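Local atomic coordinates of ornithine decarboxylase (Entamoeba histolytica, PDB entry 4AIB), a protein that probably catalyses the pyridoxal 5'-phosphate-dependent decarboxylation of L-ornithine to putrescine, the first step of putrescine synthesis from ornithine. Residues W29-E41 / E61-C73. Residues are numbered along the deposited sequence; the frame is centred on the assembly and turned at random.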
ATOM      1  N   TRP A  29      16.348  -5.552  -9.010  1.00 32.19           N
ATOM      2  CA  TRP A  29      16.423  -6.597  -7.992  1.00 30.19           C
ATOM      3  C   TRP A  29      17.462  -7.627  -8.328  1.00 30.09           C
ATOM      4  O   TRP A  29      17.676  -7.947  -9.498  1.00 29.07           O
ATOM      5  CB  TRP A  29      15.068  -7.274  -7.831  1.00 27.57           C
ATOM      6  CG  TRP A  29      13.979  -6.365  -7.312  1.00 27.22           C
ATOM      7  CD1 TRP A  29      13.063  -5.625  -8.058  1.00 27.95           C
ATOM      8  CD2 TRP A  29      13.648  -6.077  -5.910  1.00 28.56           C
ATOM      9  NE1 TRP A  29      12.219  -4.919  -7.237  1.00 28.27           N
ATOM     10  CE2 TRP A  29      12.513  -5.144  -5.939  1.00 27.98           C
ATOM     11  CE3 TRP A  29      14.158  -6.480  -4.681  1.00 26.43           C
ATOM     12  CZ2 TRP A  29      11.935  -4.653  -4.777  1.00 24.91           C
ATOM     13  CZ3 TRP A  29      13.566  -5.976  -3.516  1.00 25.97           C
ATOM     14  CH2 TRP A  29      12.482  -5.087  -3.565  1.00 23.83           C
ATOM     15  N   ILE A  30      18.123  -8.156  -7.299  1.00 31.23           N
ATOM     16  CA  ILE A  30      19.052  -9.272  -7.464  1.00 33.27           C
ATOM     17  C   ILE A  30      18.503 -10.505  -6.749  1.00 33.78           C
ATOM     18  O   ILE A  30      18.318 -10.497  -5.530  1.00 33.16           O
ATOM     19  CB  ILE A  30      20.479  -8.939  -6.964  1.00 20.00           C
ATOM     20  CG1 ILE A  30      21.098  -7.819  -7.810  1.00 20.00           C
ATOM     21  CG2 ILE A  30      21.364 -10.181  -7.002  1.00 20.00           C
ATOM     22  CD1 ILE A  30      22.431  -7.309  -7.298  1.00 20.00           C
ATOM     23  N   PHE A  31      18.237 -11.556  -7.521  1.00 35.19           N
ATOM     24  CA  PHE A  31      17.682 -12.792  -6.980  1.00 35.17           C
ATOM     25  C   PHE A  31      18.784 -13.714  -6.459  1.00 35.58           C
ATOM     26  O   PHE A  31      19.505 -14.346  -7.236  1.00 36.23           O
ATOM     27  CB  PHE A  31      16.813 -13.498  -8.030  1.00 35.98           C
ATOM     28  CG  PHE A  31      16.081 -14.704  -7.507  1.00 39.43           C
ATOM     29  CD1 PHE A  31      15.169 -14.588  -6.464  1.00 41.35           C
ATOM     30  CD2 PHE A  31      16.295 -15.957  -8.070  1.00 39.99           C
ATOM     31  CE1 PHE A  31      14.493 -15.699  -5.983  1.00 41.88           C
ATOM     32  CE2 PHE A  31      15.621 -17.073  -7.595  1.00 41.04           C
ATOM     33  CZ  PHE A  31      14.719 -16.943  -6.550  1.00 41.81           C
ATOM     34  N   ASP A  32      18.908 -13.770  -5.135  1.00 35.85           N
ATOM     35  CA  ASP A  32      19.910 -14.598  -4.471  1.00 34.51           C
ATOM     36  C   ASP A  32      19.381 -16.020  -4.307  1.00 33.43           C
ATOM     37  O   ASP A  32      18.690 -16.329  -3.334  1.00 31.94           O
ATOM     38  CB  ASP A  32      20.285 -13.996  -3.110  1.00 32.73           C
ATOM     39  CG  ASP A  32      21.611 -14.519  -2.570  1.00 31.98           C
ATOM     40  OD1 ASP A  32      22.139 -15.524  -3.095  1.00 31.38           O
ATOM     41  OD2 ASP A  32      22.132 -13.916  -1.608  1.00 31.66           O
ATOM     42  N   THR A  33      19.711 -16.875  -5.271  1.00 34.51           N
ATOM     43  CA  THR A  33      19.249 -18.264  -5.285  1.00 34.97           C
ATOM     44  C   THR A  33      19.836 -19.056  -4.116  1.00 37.59           C
ATOM     45  O   THR A  33      19.132 -19.846  -3.483  1.00 37.89           O
ATOM     46  CB  THR A  33      19.593 -18.959  -6.618  1.00 32.87           C
ATOM     47  OG1 THR A  33      19.385 -18.051  -7.706  1.00 31.64           O
ATOM     48  CG2 THR A  33      18.740 -20.200  -6.827  1.00 30.28           C
ATOM     49  N   GLU A  34      21.118 -18.831  -3.832  1.00 39.76           N
ATOM     50  CA  GLU A  34      21.802 -19.475  -2.708  1.00 41.08           C
ATOM     51  C   GLU A  34      21.258 -19.009  -1.362  1.00 39.88           C
ATOM     52  O   GLU A  34      21.246 -19.773  -0.396  1.00 40.08           O
ATOM     53  CB  GLU A  34      23.310 -19.226  -2.771  1.00 44.92           C
ATOM     54  CG  GLU A  34      24.046 -20.076  -3.798  1.00 53.04           C
ATOM     55  CD  GLU A  34      25.556 -20.024  -3.636  1.00 57.12           C
ATOM     56  OE1 GLU A  34      26.044 -20.106  -2.487  1.00 60.70           O
ATOM     57  OE2 GLU A  34      26.257 -19.908  -4.663  1.00 58.44           O
ATOM     58  N   GLY A  35      20.814 -17.754  -1.309  1.00 40.18           N
ATOM     59  CA  GLY A  35      20.217 -17.176  -0.104  1.00 38.36           C
ATOM     60  C   GLY A  35      18.901 -17.832   0.274  1.00 36.61           C
ATOM     61  O   GLY A  35      18.578 -17.954   1.458  1.00 37.14           O
ATOM     62  N   VAL A  36      18.143 -18.249  -0.738  1.00 34.72           N
ATOM     63  CA  VAL A  36      16.895 -18.979  -0.533  1.00 33.47           C
ATOM     64  C   VAL A  36      17.198 -20.395  -0.049  1.00 35.76           C
ATOM     65  O   VAL A  36      16.609 -20.861   0.927  1.00 35.81           O
ATOM     66  CB  VAL A  36      16.047 -19.049  -1.824  1.00 31.45           C
ATOM     67  CG1 VAL A  36      14.709 -19.726  -1.559  1.00 30.01           C
ATOM     68  CG2 VAL A  36      15.823 -17.661  -2.403  1.00 28.93           C
ATOM     69  N   GLU A  37      18.129 -21.059  -0.734  1.00 38.10           N
ATOM     70  CA  GLU A  37      18.507 -22.441  -0.435  1.00 40.05           C
ATOM     71  C   GLU A  37      19.082 -22.606   0.971  1.00 40.49           C
ATOM     72  O   GLU A  37      18.758 -23.572   1.664  1.00 39.85           O
ATOM     73  CB  GLU A  37      19.502 -22.966  -1.474  1.00 42.00           C
ATOM     74  CG  GLU A  37      18.898 -23.199  -2.851  1.00 50.10           C
ATOM     75  CD  GLU A  37      19.906 -23.730  -3.854  1.00 54.32           C
ATOM     76  OE1 GLU A  37      20.525 -24.783  -3.588  1.00 57.66           O
ATOM     77  OE2 GLU A  37      20.070 -23.096  -4.919  1.00 56.56           O
ATOM     78  N   LYS A  38      19.925 -21.659   1.381  1.00 41.30           N
ATOM     79  CA  LYS A  38      20.536 -21.689   2.710  1.00 42.06           C
ATOM     80  C   LYS A  38      19.516 -21.511   3.831  1.00 40.41           C
ATOM     81  O   LYS A  38      19.701 -22.032   4.928  1.00 40.50           O
ATOM     82  CB  LYS A  38      21.651 -20.647   2.833  1.00 45.29           C
ATOM     83  CG  LYS A  38      22.979 -21.097   2.245  1.00 50.26           C
ATOM     84  CD  LYS A  38      24.136 -20.295   2.816  1.00 53.65           C
ATOM     85  CE  LYS A  38      25.471 -20.922   2.448  1.00 55.62           C
ATOM     86  NZ  LYS A  38      26.606 -20.263   3.150  1.00 57.59           N
ATOM     87  N   ALA A  39      18.443 -20.777   3.542  1.00 37.37           N
ATOM     88  CA  ALA A  39      17.353 -20.574   4.495  1.00 34.79           C
ATOM     89  C   ALA A  39      16.496 -21.831   4.655  1.00 34.12           C
ATOM     90  O   ALA A  39      15.995 -22.112   5.746  1.00 34.68           O
ATOM     91  CB  ALA A  39      16.493 -19.391   4.076  1.00 35.03           C
ATOM     92  N   VAL A  40      16.337 -22.577   3.562  1.00 32.76           N
ATOM     93  CA  VAL A  40      15.535 -23.804   3.556  1.00 32.35           C
ATOM     94  C   VAL A  40      16.262 -24.950   4.266  1.00 34.27           C
ATOM     95  O   VAL A  40      15.681 -25.614   5.129  1.00 36.17           O
ATOM     96  CB  VAL A  40      15.126 -24.218   2.119  1.00 30.88           C
ATOM     97  CG1 VAL A  40      14.382 -25.547   2.120  1.00 27.08           C
ATOM     98  CG2 VAL A  40      14.262 -23.142   1.479  1.00 29.91           C
ATOM     99  N   GLU A  41      17.527 -25.173   3.911  1.00 36.52           N
ATOM    100  CA  GLU A  41      18.327 -26.236   4.530  1.00 38.53           C
ATOM    101  C   GLU A  41      18.653 -25.947   6.001  1.00 39.15           C
ATOM    102  O   GLU A  41      18.943 -26.866   6.766  1.00 40.62           O
ATOM    103  CB  GLU A  41      19.603 -26.530   3.723  1.00 40.60           C
ATOM    104  CG  GLU A  41      20.607 -25.388   3.640  1.00 45.37           C
ATOM    105  CD  GLU A  41      21.930 -25.809   3.022  1.00 47.57           C
ATOM    106  OE1 GLU A  41      22.574 -26.737   3.558  1.00 48.35           O
ATOM    107  OE2 GLU A  41      22.334 -25.203   2.005  1.00 46.09           O
ATOM    108  N   GLU A  61       6.426 -13.663  -6.040  1.00 39.58           N
ATOM    109  CA  GLU A  61       7.274 -13.672  -7.235  1.00 40.42           C
ATOM    110  C   GLU A  61       7.434 -15.104  -7.750  1.00 40.62           C
ATOM    111  O   GLU A  61       7.923 -15.968  -7.019  1.00 41.13           O
ATOM    112  CB  GLU A  61       8.642 -13.048  -6.934  1.00 42.05           C
ATOM    113  CG  GLU A  61       9.363 -12.455  -8.139  1.00 44.12           C
ATOM    114  CD  GLU A  61      10.168 -13.477  -8.924  1.00 46.29           C
ATOM    115  OE1 GLU A  61       9.608 -14.113  -9.838  1.00 45.96           O
ATOM    116  OE2 GLU A  61      11.375 -13.629  -8.642  1.00 48.36           O
ATOM    117  N   PRO A  62       7.014 -15.355  -9.008  1.00 42.00           N
ATOM    118  CA  PRO A  62       7.013 -16.677  -9.648  1.00 41.32           C
ATOM    119  C   PRO A  62       8.274 -17.519  -9.425  1.00 41.26           C
ATOM    120  O   PRO A  62       8.163 -18.722  -9.182  1.00 40.67           O
ATOM    121  CB  PRO A  62       6.859 -16.339 -11.131  1.00 41.24           C
ATOM    122  CG  PRO A  62       6.047 -15.092 -11.131  1.00 41.18           C
ATOM    123  CD  PRO A  62       6.437 -14.325  -9.897  1.00 41.18           C
ATOM    124  N   HIS A  63       9.449 -16.896  -9.502  1.00 40.75           N
ATOM    125  CA  HIS A  63      10.719 -17.614  -9.362  1.00 40.28           C
ATOM    126  C   HIS A  63      10.961 -18.115  -7.965  1.00 38.18           C
ATOM    127  O   HIS A  63      11.417 -19.245  -7.784  1.00 36.16           O
ATOM    128  CB  HIS A  63      11.891 -16.755  -9.830  1.00 43.77           C
ATOM    129  CG  HIS A  63      11.821 -16.369 -11.288  1.00 48.57           C
ATOM    130  ND1 HIS A  63      11.869 -15.088 -11.699  1.00 49.44           N
ATOM    131  CD2 HIS A  63      11.694 -17.147 -12.438  1.00 49.17           C
ATOM    132  CE1 HIS A  63      11.784 -15.047 -13.043  1.00 49.87           C
ATOM    133  NE2 HIS A  63      11.675 -16.307 -13.492  1.00 50.33           N
ATOM    134  N   LEU A  64      10.659 -17.278  -6.972  1.00 35.02           N
ATOM    135  CA  LEU A  64      10.825 -17.635  -5.561  1.00 30.95           C
ATOM    136  C   LEU A  64       9.834 -18.715  -5.126  1.00 28.97           C
ATOM    137  O   LEU A  64      10.206 -19.658  -4.423  1.00 29.45           O
ATOM    138  CB  LEU A  64      10.689 -16.389  -4.673  1.00 31.75           C
ATOM    139  CG  LEU A  64      10.703 -16.542  -3.144  1.00 33.31           C
ATOM    140  CD1 LEU A  64      12.035 -17.076  -2.636  1.00 33.64           C
ATOM    141  CD2 LEU A  64      10.366 -15.218  -2.475  1.00 32.03           C
ATOM    142  N   VAL A  65       8.580 -18.565  -5.549  1.00 26.10           N
ATOM    143  CA  VAL A  65       7.518 -19.529  -5.250  1.00 23.00           C
ATOM    144  C   VAL A  65       7.836 -20.890  -5.883  1.00 25.66           C
ATOM    145  O   VAL A  65       7.604 -21.935  -5.271  1.00 26.30           O
ATOM    146  CB  VAL A  65       6.133 -19.011  -5.715  1.00 18.52           C
ATOM    147  CG1 VAL A  65       5.031 -20.002  -5.375  1.00 15.76           C
ATOM    148  CG2 VAL A  65       5.823 -17.663  -5.078  1.00 16.32           C
ATOM    149  N   LYS A  66       8.380 -20.859  -7.099  1.00 28.09           N
ATOM    150  CA  LYS A  66       8.804 -22.063  -7.815  1.00 29.45           C
ATOM    151  C   LYS A  66       9.980 -22.747  -7.114  1.00 27.54           C
ATOM    152  O   LYS A  66       9.960 -23.961  -6.905  1.00 27.77           O
ATOM    153  CB  LYS A  66       9.181 -21.717  -9.262  1.00 35.14           C
ATOM    154  CG  LYS A  66       9.512 -22.904 -10.158  1.00 40.49           C
ATOM    155  CD  LYS A  66       8.263 -23.510 -10.782  1.00 45.40           C
ATOM    156  CE  LYS A  66       8.619 -24.496 -11.883  1.00 47.34           C
ATOM    157  NZ  LYS A  66       7.408 -25.010 -12.579  1.00 46.32           N
ATOM    158  N   LEU A  67      10.990 -21.958  -6.754  1.00 27.61           N
ATOM    159  CA  LEU A  67      12.212 -22.473  -6.136  1.00 28.28           C
ATOM    160  C   LEU A  67      11.958 -23.101  -4.765  1.00 28.59           C
ATOM    161  O   LEU A  67      12.505 -24.162  -4.457  1.00 28.72           O
ATOM    162  CB  LEU A  67      13.270 -21.367  -6.036  1.00 25.37           C
ATOM    163  CG  LEU A  67      14.654 -21.689  -5.462  1.00 23.56           C
ATOM    164  CD1 LEU A  67      15.446 -22.626  -6.363  1.00 21.76           C
ATOM    165  CD2 LEU A  67      15.419 -20.397  -5.239  1.00 24.03           C
ATOM    166  N   LEU A  68      11.127 -22.445  -3.957  1.00 28.01           N
ATOM    167  CA  LEU A  68      10.778 -22.940  -2.625  1.00 28.24           C
ATOM    168  C   LEU A  68      10.020 -24.264  -2.687  1.00 29.55           C
ATOM    169  O   LEU A  68      10.311 -25.186  -1.922  1.00 29.64           O
ATOM    170  CB  LEU A  68       9.961 -21.899  -1.853  1.00 26.51           C
ATOM    171  CG  LEU A  68      10.705 -20.693  -1.272  1.00 28.83           C
ATOM    172  CD1 LEU A  68       9.731 -19.561  -1.002  1.00 26.37           C
ATOM    173  CD2 LEU A  68      11.466 -21.059  -0.006  1.00 27.17           C
ATOM    174  N   GLY A  69       9.060 -24.349  -3.606  1.00 30.62           N
ATOM    175  CA  GLY A  69       8.262 -25.558  -3.803  1.00 31.00           C
ATOM    176  C   GLY A  69       9.070 -26.737  -4.310  1.00 31.31           C
ATOM    177  O   GLY A  69       8.810 -27.883  -3.928  1.00 28.89           O
ATOM    178  N   GLU A  70      10.045 -26.450  -5.172  1.00 30.54           N
ATOM    179  CA  GLU A  70      10.986 -27.454  -5.667  1.00 29.85           C
ATOM    180  C   GLU A  70      11.899 -27.958  -4.549  1.00 28.14           C
ATOM    181  O   GLU A  70      12.407 -29.079  -4.612  1.00 29.29           O
ATOM    182  CB  GLU A  70      11.827 -26.890  -6.815  1.00 32.60           C
ATOM    183  CG  GLU A  70      11.107 -26.827  -8.153  1.00 37.71           C
ATOM    184  CD  GLU A  70      11.921 -26.146  -9.242  1.00 40.94           C
ATOM    185  OE1 GLU A  70      13.139 -25.938  -9.052  1.00 41.52           O
ATOM    186  OE2 GLU A  70      11.338 -25.818 -10.296  1.00 41.70           O
ATOM    187  N   LEU A  71      12.096 -27.123  -3.530  1.00 25.81           N
ATOM    188  CA  LEU A  71      12.893 -27.489  -2.360  1.00 23.98           C
ATOM    189  C   LEU A  71      12.071 -28.205  -1.279  1.00 22.47           C
ATOM    190  O   LEU A  71      12.569 -28.460  -0.178  1.00 20.99           O
ATOM    191  CB  LEU A  71      13.602 -26.257  -1.782  1.00 23.90           C
ATOM    192  CG  LEU A  71      14.818 -25.730  -2.554  1.00 23.22           C
ATOM    193  CD1 LEU A  71      15.108 -24.283  -2.184  1.00 22.17           C
ATOM    194  CD2 LEU A  71      16.047 -26.602  -2.331  1.00 23.67           C
ATOM    195  N   GLY A  72      10.818 -28.522  -1.602  1.00 21.49           N
ATOM    196  CA  GLY A  72       9.968 -29.336  -0.733  1.00 22.80           C
ATOM    197  C   GLY A  72       8.994 -28.580   0.154  1.00 21.94           C
ATOM    198  O   GLY A  72       8.274 -29.192   0.948  1.00 20.25           O
ATOM    199  N   CYS A  73       8.968 -27.256   0.024  1.00 21.89           N
ATOM    200  CA  CYS A  73       8.072 -26.422   0.824  1.00 21.86           C
ATOM    201  C   CYS A  73       6.621 -26.555   0.382  1.00 20.86           C
ATOM    202  O   CYS A  73       6.335 -26.728  -0.807  1.00 21.39           O
ATOM    203  CB  CYS A  73       8.493 -24.952   0.762  1.00 22.30           C
ATOM    204  SG  CYS A  73      10.008 -24.565   1.666  1.00 22.92           S
TER
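Helix 33-41 packs against helix 62-70 with axes 10.5 Å apart at closest approach and a signed crossing angle of -38°; the CA atoms of Val36 and Leu68, and of Val40 and Leu71, lie nearest across it. No hydrogen bond crosses the contact; the interface is apolar, built from aliphatic side chains and the Phe31 ring. Leu67 has CG anti to the backbone N (chi1 -178°), which sends its branched end across. The Leu67 and Val36 side chains meet tip to tip, with Leu67 CD2 3.7 Å from Val36 CB. The Thr33 side chain crosses that of Leu67 at about a right angle, with Thr33 CG2 3.7 Å from Leu67 CD2. Phe31 CZ is 3.8 Å from the same Leu67 CD2. The ring also reaches the first turn of helix 62-70 obliquely, with CE1 4.1 Å from Leu64 CB; His63 CB stands above one face near the rim. Val36 CG2 touches Leu64 CD1, while its CG1 reaches Leu68 CD2. Val40 CG2 is 3.8 Å from Leu68 CD2 and also touches Leu71 CD1, which Glu37 CG borders. At the N-caps, Asp32 OD1 accepts a weak bond from Gly35 N, and Glu61 OE1 a straight one from His63 N (2.8 Å, 175°), from above the carboxylate plane. A Schellman motif with Gly72 ends helix 62-70. The contact joins two helices of the TIM-barrel-type pyridoxal-binding domain. Leu68 and Cys73 also pack on strand 50-55 of the parallel barrel sheet. Strand 27-31 leads into helix 33-46 from the mixed sheet, where Phe31 meets Phe267 and packs on strand 380-383.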